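Local structure of BSU-2 beta-lactamase (6W5E) at residues 203-211 against 256-267; 39-50 against 61-69. The protein is a probable class D beta-lactamase of Bacillus subtilis, an enzyme of the family that hydrolyses the beta-lactam ring of penicillin-type antibiotics and so confers resistance. All coordinates share one frame; numbering follows the deposited sequence.

Contact 1 (203-211 against 256-267)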
loop_
_atom_site.group_PDB
_atom_site.type_symbol
_atom_site.label_atom_id
_atom_site.label_comp_id
_atom_site.label_asym_id
_atom_site.label_seq_id
_atom_site.Cartn_x
_atom_site.Cartn_y
_atom_site.Cartn_z
ATOM N N GLN A 203 8.640 5.663 4.599
ATOM C CA GLN A 203 9.196 4.735 5.574
ATOM C C GLN A 203 10.622 5.083 5.967
ATOM O O GLN A 203 10.996 4.914 7.131
ATOM C CB GLN A 203 9.170 3.309 5.014
ATOM C CG GLN A 203 7.798 2.857 4.552
ATOM C CD GLN A 203 6.945 2.348 5.697
ATOM O OE1 GLN A 203 7.220 1.291 6.264
ATOM N NE2 GLN A 203 5.902 3.093 6.040
ATOM N N GLU A 204 11.423 5.564 5.015
ATOM C CA GLU A 204 12.822 5.913 5.234
ATOM C C GLU A 204 13.184 7.053 4.299
ATOM O O GLU A 204 12.915 6.964 3.101
ATOM C CB GLU A 204 13.741 4.744 4.863
ATOM C CG GLU A 204 13.612 3.470 5.663
ATOM C CD GLU A 204 14.865 2.615 5.546
ATOM O OE1 GLU A 204 15.789 2.803 6.363
ATOM O OE2 GLU A 204 14.933 1.776 4.622
ATOM N N GLU A 205 13.843 8.084 4.827
ATOM C CA GLU A 205 14.427 9.155 4.018
ATOM C C GLU A 205 15.935 9.100 4.225
ATOM O O GLU A 205 16.445 9.587 5.238
ATOM C CB GLU A 205 13.884 10.526 4.412
ATOM C CG GLU A 205 12.614 10.943 3.712
ATOM C CD GLU A 205 12.349 12.426 3.845
ATOM O OE1 GLU A 205 11.537 12.819 4.700
ATOM O OE2 GLU A 205 12.963 13.208 3.091
ATOM N N GLY A 206 16.648 8.498 3.273
ATOM C CA GLY A 206 18.094 8.478 3.308
ATOM C C GLY A 206 18.692 9.682 2.603
ATOM O O GLY A 206 17.995 10.589 2.149
ATOM N N ASP A 207 20.024 9.680 2.524
ATOM C CA ASP A 207 20.725 10.730 1.796
ATOM C C ASP A 207 20.503 10.621 0.293
ATOM O O ASP A 207 20.535 11.636 -0.412
ATOM C CB ASP A 207 22.224 10.664 2.092
ATOM C CG ASP A 207 22.543 10.942 3.545
ATOM O OD1 ASP A 207 21.983 11.907 4.102
ATOM O OD2 ASP A 207 23.358 10.197 4.129
ATOM N N HIS A 208 20.276 9.412 -0.215
ATOM C CA HIS A 208 20.242 9.173 -1.649
ATOM C C HIS A 208 18.963 8.508 -2.129
ATOM O O HIS A 208 18.839 8.242 -3.330
ATOM C CB HIS A 208 21.453 8.327 -2.073
ATOM C CG HIS A 208 22.764 8.874 -1.600
ATOM N ND1 HIS A 208 23.258 10.085 -2.030
ATOM C CD2 HIS A 208 23.674 8.384 -0.725
ATOM C CE1 HIS A 208 24.420 10.317 -1.446
ATOM N NE2 HIS A 208 24.696 9.299 -0.650
ATOM N N TYR A 209 18.014 8.234 -1.239
ATOM C CA TYR A 209 16.785 7.561 -1.632
ATOM C C TYR A 209 15.692 7.892 -0.629
ATOM O O TYR A 209 15.967 8.273 0.510
ATOM C CB TYR A 209 16.978 6.039 -1.701
ATOM C CG TYR A 209 17.058 5.415 -0.333
ATOM C CD1 TYR A 209 18.249 5.416 0.374
ATOM C CD2 TYR A 209 15.927 4.863 0.276
ATOM C CE1 TYR A 209 18.328 4.866 1.639
ATOM C CE2 TYR A 209 15.989 4.323 1.546
ATOM C CZ TYR A 209 17.197 4.317 2.218
ATOM O OH TYR A 209 17.272 3.780 3.479
ATOM N N THR A 210 14.445 7.713 -1.065
ATOM C CA THR A 210 13.283 7.765 -0.183
ATOM C C THR A 210 12.440 6.533 -0.456
ATOM O O THR A 210 12.074 6.272 -1.609
ATOM C CB THR A 210 12.438 9.038 -0.398
ATOM O OG1 THR A 210 13.267 10.193 -0.230
ATOM C CG2 THR A 210 11.304 9.104 0.612
ATOM N N LEU A 211 12.143 5.775 0.596
ATOM C CA LEU A 211 11.314 4.580 0.493
ATOM C C LEU A 211 9.905 4.932 0.959
ATOM O O LEU A 211 9.721 5.426 2.082
ATOM C CB LEU A 211 11.891 3.446 1.340
ATOM C CG LEU A 211 11.035 2.177 1.397
ATOM C CD1 LEU A 211 10.933 1.524 0.028
ATOM C CD2 LEU A 211 11.605 1.204 2.416
ATOM N N VAL A 256 12.619 -5.028 1.361
ATOM C CA VAL A 256 13.823 -4.289 1.733
ATOM C C VAL A 256 15.077 -5.066 1.347
ATOM O O VAL A 256 16.039 -4.486 0.829
ATOM C CB VAL A 256 13.777 -3.912 3.224
ATOM C CG1 VAL A 256 15.127 -3.403 3.690
ATOM C CG2 VAL A 256 12.686 -2.857 3.454
ATOM N N ASP A 257 15.082 -6.387 1.579
ATOM C CA ASP A 257 16.235 -7.184 1.176
ATOM C C ASP A 257 16.492 -7.071 -0.323
ATOM O O ASP A 257 17.643 -6.900 -0.739
ATOM C CB ASP A 257 16.078 -8.637 1.621
ATOM C CG ASP A 257 17.414 -9.304 1.902
ATOM O OD1 ASP A 257 18.162 -8.814 2.773
ATOM O OD2 ASP A 257 17.717 -10.323 1.252
ATOM N N ILE A 258 15.442 -7.145 -1.148
ATOM C CA ILE A 258 15.608 -7.039 -2.594
ATOM C C ILE A 258 16.125 -5.662 -2.974
ATOM O O ILE A 258 17.051 -5.531 -3.783
ATOM C CB ILE A 258 14.286 -7.365 -3.313
ATOM C CG1 ILE A 258 13.891 -8.829 -3.079
ATOM C CG2 ILE A 258 14.400 -7.053 -4.800
ATOM C CD1 ILE A 258 12.464 -9.140 -3.469
ATOM N N LEU A 259 15.529 -4.612 -2.401
ATOM C CA LEU A 259 15.924 -3.257 -2.777
ATOM C C LEU A 259 17.357 -2.954 -2.361
ATOM O O LEU A 259 18.040 -2.171 -3.031
ATOM C CB LEU A 259 14.954 -2.230 -2.192
ATOM C CG LEU A 259 13.502 -2.315 -2.669
ATOM C CD1 LEU A 259 12.654 -1.253 -1.972
ATOM C CD2 LEU A 259 13.372 -2.202 -4.189
ATOM N N LYS A 260 17.829 -3.566 -1.272
ATOM C CA LYS A 260 19.231 -3.440 -0.883
ATOM C C LYS A 260 20.140 -4.236 -1.817
ATOM O O LYS A 260 21.162 -3.724 -2.284
ATOM C CB LYS A 260 19.413 -3.900 0.562
ATOM C CG LYS A 260 18.910 -2.904 1.599
ATOM C CD LYS A 260 19.088 -3.447 3.010
ATOM C CE LYS A 260 18.822 -2.366 4.035
ATOM N NZ LYS A 260 18.912 -2.881 5.427
ATOM N N LYS A 261 19.772 -5.491 -2.110
ATOM C CA LYS A 261 20.584 -6.330 -2.986
ATOM C C LYS A 261 20.769 -5.702 -4.355
ATOM O O LYS A 261 21.803 -5.910 -4.994
ATOM C CB LYS A 261 19.896 -7.676 -3.187
ATOM C CG LYS A 261 20.089 -8.700 -2.111
ATOM C CD LYS A 261 19.326 -9.946 -2.528
ATOM C CE LYS A 261 19.653 -11.129 -1.669
ATOM N NZ LYS A 261 18.770 -12.243 -2.069
ATOM N N TYR A 262 19.769 -4.973 -4.845
ATOM C CA TYR A 262 19.803 -4.407 -6.187
ATOM C C TYR A 262 20.138 -2.924 -6.189
ATOM O O TYR A 262 19.953 -2.252 -7.208
ATOM C CB TYR A 262 18.521 -4.748 -6.956
ATOM C CG TYR A 262 18.569 -6.189 -7.405
ATOM C CD1 TYR A 262 19.198 -6.536 -8.589
ATOM C CD2 TYR A 262 18.054 -7.208 -6.606
ATOM C CE1 TYR A 262 19.299 -7.855 -8.991
ATOM C CE2 TYR A 262 18.148 -8.542 -6.997
ATOM C CZ TYR A 262 18.767 -8.852 -8.196
ATOM O OH TYR A 262 18.864 -10.166 -8.597
ATOM N N GLY A 263 20.650 -2.410 -5.074
ATOM C CA GLY A 263 21.275 -1.101 -5.047
ATOM C C GLY A 263 20.337 0.081 -5.043
ATOM O O GLY A 263 20.786 1.203 -5.306
ATOM N N LEU A 264 19.054 -0.122 -4.742
ATOM C CA LEU A 264 18.099 0.979 -4.684
ATOM C C LEU A 264 18.033 1.611 -3.297
ATOM O O LEU A 264 17.956 2.841 -3.176
ATOM C CB LEU A 264 16.721 0.501 -5.153
ATOM C CG LEU A 264 16.661 -0.055 -6.581
ATOM C CD1 LEU A 264 15.236 -0.409 -6.978
ATOM C CD2 LEU A 264 17.278 0.900 -7.593
ATOM N N ILE A 265 18.052 0.800 -2.246
ATOM C CA ILE A 265 18.277 1.293 -0.890
ATOM C C ILE A 265 19.779 1.292 -0.661
ATOM O O ILE A 265 20.418 0.236 -0.706
ATOM C CB ILE A 265 17.569 0.417 0.153
ATOM C CG1 ILE A 265 16.053 0.572 0.045
ATOM C CG2 ILE A 265 18.044 0.762 1.572
ATOM C CD1 ILE A 265 15.285 -0.358 0.958
ATOM N N THR A 266 20.341 2.475 -0.429
ATOM C CA THR A 266 21.766 2.596 -0.152
ATOM C C THR A 266 21.949 3.275 1.197
ATOM O O THR A 266 22.016 2.600 2.227
ATOM C CB THR A 266 22.477 3.350 -1.284
ATOM O OG1 THR A 266 21.832 4.610 -1.524
ATOM C CG2 THR A 266 22.460 2.527 -2.570
ATOM N N SER A 267 21.992 4.601 1.209
ATOM C CA SER A 267 22.081 5.347 2.456
ATOM C C SER A 267 21.498 6.738 2.264
ATOM O O SER A 267 21.074 7.093 1.159
ATOM C CB SER A 267 23.532 5.444 2.921
ATOM O OG SER A 267 24.273 6.275 2.049
ATOM O OXT SER A 267 21.441 7.528 3.209
HETATM O O HOH W 1 25.010 8.180 3.561
#
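Tyr209 lays its ring against Ile265, and this is the tightly packed half of the contact. Ile265 CA sits over the ring face, 4.2 Å from the centroid and only 4° off the normal, in a CH-pi arrangement, while Ile265 CG2 touches Tyr209 CZ at 3.7 Å near the hydroxyl end. With chi1 at 74°, Tyr209 holds CG between its own backbone N and carbonyl carbon, which turns the ring back over the hairpin: the opposite face lies over Gly206 N. Ser267 O comes up to the ring edge, 3.4 Å from Tyr209 CD1. Deeper in, Leu211 CD1 meets Leu259 CD1 of the helix at 3.8 Å, and Phe240 of the central sheet touches both leucines.

At the turn the contact becomes polar, and Asp207, His208, Thr266 and Ser267 are exposed to solvent. The C-terminal carboxylate of Ser267 takes backbone N-H groups: Asp207 N reaches OXT at 2.7 Å, and His208 N reaches O at 2.8 Å, in the carbonyl plane on a lone pair. The Asp207 carboxylate stands close to this negative group, and a water that donates to Asp207 OD2 also bonds Ser267 OG. His208 ND1 is hydrogen-bonded to Glu234.

The helix closes in a Schellman motif with Gly263 as C-prime, and Leu259 O accepts from both Leu264 N and Ile265 N as the chain turns toward the hairpin. A classic beta bulge, Gln203 and Glu204 facing Leu211, marks the other partner. The whole is the C-terminal helix and tail of the penicillin-binding transpeptidase fold, laid across the sheet to its edge hairpin.

Contact 2 (39-50 against 61-69)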
loop_
_atom_site.group_PDB
_atom_site.type_symbol
_atom_site.label_atom_id
_atom_site.label_comp_id
_atom_site.label_asym_id
_atom_site.label_seq_id
_atom_site.Cartn_x
_atom_site.Cartn_y
_atom_site.Cartn_z
ATOM N N VAL A 39 14.934 -13.011 -7.826
ATOM C CA VAL A 39 14.597 -12.892 -6.408
ATOM C C VAL A 39 14.139 -14.229 -5.823
ATOM O O VAL A 39 13.543 -14.260 -4.742
ATOM C CB VAL A 39 13.568 -11.769 -6.138
ATOM C CG1 VAL A 39 14.083 -10.433 -6.667
ATOM C CG2 VAL A 39 12.215 -12.115 -6.746
ATOM N N ASP A 40 14.418 -15.337 -6.525
ATOM C CA ASP A 40 13.947 -16.653 -6.085
ATOM C C ASP A 40 14.262 -16.906 -4.618
ATOM O O ASP A 40 13.425 -17.433 -3.875
ATOM C CB ASP A 40 14.624 -17.764 -6.888
ATOM C CG ASP A 40 14.129 -17.871 -8.306
ATOM O OD1 ASP A 40 13.291 -17.059 -8.743
ATOM O OD2 ASP A 40 14.610 -18.789 -8.998
ATOM N N ASP A 41 15.479 -16.575 -4.179
ATOM C CA ASP A 41 15.850 -17.042 -2.845
ATOM C C ASP A 41 15.195 -16.252 -1.721
ATOM O O ASP A 41 15.279 -16.668 -0.563
ATOM C CB ASP A 41 17.369 -17.205 -2.656
ATOM C CG ASP A 41 18.135 -15.901 -2.654
ATOM O OD1 ASP A 41 17.552 -14.803 -2.603
ATOM O OD2 ASP A 41 19.381 -15.997 -2.699
ATOM N N GLU A 42 14.518 -15.152 -2.034
ATOM C CA GLU A 42 13.732 -14.456 -1.031
ATOM C C GLU A 42 12.431 -15.181 -0.722
ATOM O O GLU A 42 11.810 -14.895 0.306
ATOM C CB GLU A 42 13.387 -13.052 -1.517
ATOM C CG GLU A 42 14.580 -12.173 -1.806
ATOM C CD GLU A 42 15.293 -11.708 -0.563
ATOM O OE1 GLU A 42 14.690 -11.720 0.531
ATOM O OE2 GLU A 42 16.457 -11.286 -0.697
ATOM N N PHE A 43 12.020 -16.110 -1.587
ATOM C CA PHE A 43 10.742 -16.801 -1.486
ATOM C C PHE A 43 10.900 -18.310 -1.428
ATOM O O PHE A 43 9.920 -19.029 -1.648
ATOM C CB PHE A 43 9.868 -16.476 -2.697
ATOM C CG PHE A 43 9.468 -15.043 -2.786
ATOM C CD1 PHE A 43 8.301 -14.598 -2.182
ATOM C CD2 PHE A 43 10.255 -14.136 -3.480
ATOM C CE1 PHE A 43 7.932 -13.281 -2.274
ATOM C CE2 PHE A 43 9.891 -12.816 -3.571
ATOM C CZ PHE A 43 8.733 -12.389 -2.967
ATOM N N LYS A 44 12.107 -18.812 -1.172
ATOM C CA LYS A 44 12.315 -20.256 -1.220
ATOM C C LYS A 44 11.426 -20.998 -0.231
ATOM O O LYS A 44 11.086 -22.165 -0.470
ATOM C CB LYS A 44 13.791 -20.590 -0.999
ATOM C CG LYS A 44 14.332 -20.142 0.340
ATOM N N ASP A 45 11.013 -20.340 0.855
ATOM C CA ASP A 45 10.149 -20.958 1.852
ATOM C C ASP A 45 8.806 -20.241 1.987
ATOM O O ASP A 45 8.094 -20.442 2.976
ATOM C CB ASP A 45 10.861 -21.038 3.205
ATOM C CG ASP A 45 11.926 -22.120 3.241
ATOM O OD1 ASP A 45 13.070 -21.855 2.806
ATOM O OD2 ASP A 45 11.615 -23.241 3.700
ATOM N N THR A 46 8.429 -19.432 1.000
ATOM C CA THR A 46 7.254 -18.580 1.103
ATOM C C THR A 46 6.483 -18.624 -0.207
ATOM O O THR A 46 7.076 -18.558 -1.284
ATOM C CB THR A 46 7.702 -17.141 1.370
ATOM O OG1 THR A 46 8.481 -17.099 2.569
ATOM C CG2 THR A 46 6.512 -16.234 1.545
ATOM N N ASP A 47 5.163 -18.733 -0.118
ATOM C CA ASP A 47 4.296 -18.603 -1.286
ATOM C C ASP A 47 4.088 -17.111 -1.528
ATOM O O ASP A 47 3.396 -16.444 -0.754
ATOM C CB ASP A 47 2.972 -19.305 -0.989
ATOM C CG ASP A 47 2.157 -19.579 -2.234
ATOM O OD1 ASP A 47 2.596 -19.186 -3.330
ATOM O OD2 ASP A 47 1.067 -20.182 -2.114
ATOM N N GLY A 48 4.697 -16.563 -2.576
ATOM C CA GLY A 48 4.645 -15.118 -2.720
ATOM C C GLY A 48 4.924 -14.656 -4.130
ATOM O O GLY A 48 5.289 -15.438 -5.011
ATOM N N THR A 49 4.755 -13.346 -4.328
ATOM C CA THR A 49 5.046 -12.694 -5.596
ATOM C C THR A 49 5.721 -11.354 -5.323
ATOM O O THR A 49 5.539 -10.749 -4.263
ATOM C CB THR A 49 3.770 -12.544 -6.441
ATOM O OG1 THR A 49 4.069 -11.910 -7.686
ATOM C CG2 THR A 49 2.732 -11.717 -5.705
ATOM N N PHE A 50 6.536 -10.913 -6.279
ATOM C CA PHE A 50 7.213 -9.625 -6.204
ATOM C C PHE A 50 7.167 -8.992 -7.584
ATOM O O PHE A 50 7.461 -9.654 -8.585
ATOM C CB PHE A 50 8.680 -9.802 -5.780
ATOM C CG PHE A 50 9.485 -8.528 -5.823
ATOM C CD1 PHE A 50 9.334 -7.563 -4.834
ATOM C CD2 PHE A 50 10.402 -8.306 -6.836
ATOM C CE1 PHE A 50 10.074 -6.406 -4.869
ATOM C CE2 PHE A 50 11.152 -7.141 -6.872
ATOM C CZ PHE A 50 10.991 -6.196 -5.890
ATOM N N PHE A 61 9.371 -6.189 -13.899
ATOM C CA PHE A 61 9.810 -7.521 -13.510
ATOM C C PHE A 61 8.765 -8.139 -12.592
ATOM O O PHE A 61 8.267 -7.477 -11.676
ATOM C CB PHE A 61 11.146 -7.437 -12.764
ATOM C CG PHE A 61 11.560 -8.719 -12.108
ATOM C CD1 PHE A 61 12.110 -9.744 -12.853
ATOM C CD2 PHE A 61 11.404 -8.905 -10.740
ATOM C CE1 PHE A 61 12.496 -10.930 -12.255
ATOM C CE2 PHE A 61 11.791 -10.093 -10.136
ATOM C CZ PHE A 61 12.332 -11.101 -10.898
ATOM N N VAL A 62 8.437 -9.410 -12.831
ATOM C CA VAL A 62 7.445 -10.133 -12.035
ATOM C C VAL A 62 8.015 -11.493 -11.657
ATOM O O VAL A 62 8.301 -12.313 -12.540
ATOM C CB VAL A 62 6.119 -10.324 -12.795
ATOM C CG1 VAL A 62 5.117 -11.083 -11.928
ATOM C CG2 VAL A 62 5.539 -8.990 -13.240
ATOM N N TYR A 63 8.170 -11.737 -10.356
ATOM C CA TYR A 63 8.413 -13.075 -9.834
ATOM C C TYR A 63 7.080 -13.711 -9.454
ATOM O O TYR A 63 6.296 -13.116 -8.702
ATOM C CB TYR A 63 9.328 -13.028 -8.604
ATOM C CG TYR A 63 9.317 -14.329 -7.827
ATOM C CD1 TYR A 63 10.098 -15.414 -8.232
ATOM C CD2 TYR A 63 8.497 -14.493 -6.710
ATOM C CE1 TYR A 63 10.065 -16.627 -7.530
ATOM C CE2 TYR A 63 8.455 -15.693 -6.016
ATOM C CZ TYR A 63 9.237 -16.752 -6.425
ATOM O OH TYR A 63 9.191 -17.936 -5.723
ATOM N N ASN A 64 6.832 -14.920 -9.977
ATOM C CA ASN A 64 5.618 -15.695 -9.728
ATOM C C ASN A 64 4.409 -15.051 -10.400
ATOM O O ASN A 64 3.556 -14.429 -9.749
ATOM C CB ASN A 64 5.390 -15.962 -8.235
ATOM C CG ASN A 64 4.343 -17.027 -7.987
ATOM O OD1 ASN A 64 3.581 -17.381 -8.887
ATOM N ND2 ASN A 64 4.290 -17.531 -6.764
ATOM N N ARG A 65 4.322 -15.240 -11.716
ATOM C CA ARG A 65 3.269 -14.617 -12.509
ATOM C C ARG A 65 1.885 -15.114 -12.097
ATOM O O ARG A 65 0.920 -14.335 -12.074
ATOM C CB ARG A 65 3.548 -14.897 -13.987
ATOM C CG ARG A 65 2.432 -14.572 -14.941
ATOM C CD ARG A 65 2.388 -13.087 -15.238
ATOM N NE ARG A 65 3.712 -12.528 -15.501
ATOM C CZ ARG A 65 3.915 -11.357 -16.097
ATOM N NH1 ARG A 65 2.876 -10.636 -16.505
ATOM N NH2 ARG A 65 5.147 -10.912 -16.289
ATOM N N LYS A 66 1.760 -16.407 -11.774
ATOM C CA LYS A 66 0.458 -16.938 -11.375
ATOM C C LYS A 66 -0.085 -16.201 -10.160
ATOM O O LYS A 66 -1.225 -15.719 -10.167
ATOM C CB LYS A 66 0.559 -18.431 -11.071
ATOM C CG LYS A 66 -0.767 -19.023 -10.613
ATOM C CD LYS A 66 -0.656 -20.519 -10.354
ATOM C CE LYS A 66 -1.119 -21.322 -11.558
ATOM N NZ LYS A 66 -0.932 -22.781 -11.352
ATOM N N ARG A 67 0.725 -16.098 -9.106
ATOM C CA ARG A 67 0.265 -15.421 -7.902
ATOM C C ARG A 67 0.066 -13.930 -8.141
ATOM O O ARG A 67 -0.839 -13.323 -7.553
ATOM C CB ARG A 67 1.223 -15.685 -6.738
ATOM C CG ARG A 67 0.649 -15.227 -5.417
ATOM C CD ARG A 67 1.469 -15.650 -4.222
ATOM N NE ARG A 67 0.945 -15.012 -3.023
ATOM C CZ ARG A 67 0.231 -15.629 -2.087
ATOM N NH1 ARG A 67 -0.047 -16.922 -2.188
ATOM N NH2 ARG A 67 -0.209 -14.939 -1.051
ATOM N N ALA A 68 0.878 -13.330 -9.014
ATOM C CA ALA A 68 0.733 -11.914 -9.320
ATOM C C ALA A 68 -0.631 -11.599 -9.912
ATOM O O ALA A 68 -1.113 -10.469 -9.773
ATOM C CB ALA A 68 1.845 -11.460 -10.267
ATOM N N ASN A 69 -1.275 -12.580 -10.538
ATOM C CA ASN A 69 -2.569 -12.380 -11.171
ATOM C C ASN A 69 -3.743 -12.805 -10.301
ATOM O O ASN A 69 -4.889 -12.682 -10.736
ATOM C CB ASN A 69 -2.611 -13.110 -12.518
ATOM C CG ASN A 69 -1.983 -12.298 -13.625
ATOM O OD1 ASN A 69 -2.330 -11.132 -13.821
ATOM N ND2 ASN A 69 -1.020 -12.887 -14.324
HETATM O O HOH W 2 6.747 -18.342 -4.075
#
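Tyr63 stacks on Phe43 and has more surface buried here than any other residue. The two rings form an offset stack, centroids 4.6 Å apart and planes at 21°, with Tyr63 CE2 over one face of Phe43 toward its rim. Val39 CG2 presses on Tyr63 CB at 3.6 Å, and the Asp40 side chain, at about a right angle to that of Tyr63, brings OD1 to 3.5 Å from Tyr63 CE1. The Tyr63 hydroxyl meets a water that donates to Thr46 O and accepts from Gly48 N, tying the ring to the turn before the strand.

Arg67 reaches back from the helix with CG anti to its backbone N (chi1 -169°) and an extended chain, bringing CD to 3.6 Å from Gly48 CA. Its guanidinium lies flat over Asp47 O, and NH1 makes a salt bridge of 3.4 Å to Asp47 OD2, with the carboxylate and guanidinium planes 58° apart. NE is hydrogen-bonded to Asn243 and NH1 also to a malonate ion, probably from the crystallisation liquor.

Thr49 OG1 donates to Tyr63 O at 2.7 Å, nearly along the C=O axis; Phe50 N donates to the same oxygen, so two bonds grip it. Asn64 ND2 donates to Gly48 O from above the carbonyl plane, while its OD1 accepts from Arg67 N. Thus an antiparallel beta hairpin, with Phe50 and Tyr63 a hydrogen-bonded pair, runs into a helix N-capped by Asn64.

In the fold
Contacts 1 and 2 hold different strands of the same antiparallel sheet: contact 2 ties strand 59-63, at one edge, to strand 48-54, whereas contact 1 brings helix 248-261 and the tail to the hairpin at the other edge. Their centres are about 20 Å apart. Contact 1 grades from a tyrosine ring and aliphatic side chains, with Tyr209, Leu211 and Ile265 buried, to an exposed chain-end carboxylate held by backbone N-H groups; contact 2 mixes strand pairing with an aromatic stack and an arginine salt bridge, Phe43, Thr49 and Phe50 buried and Asp47 exposed. They meet at the helix, where Ile258 packs on Phe50 and Glu42, and Lys261 makes a salt bridge to Glu42.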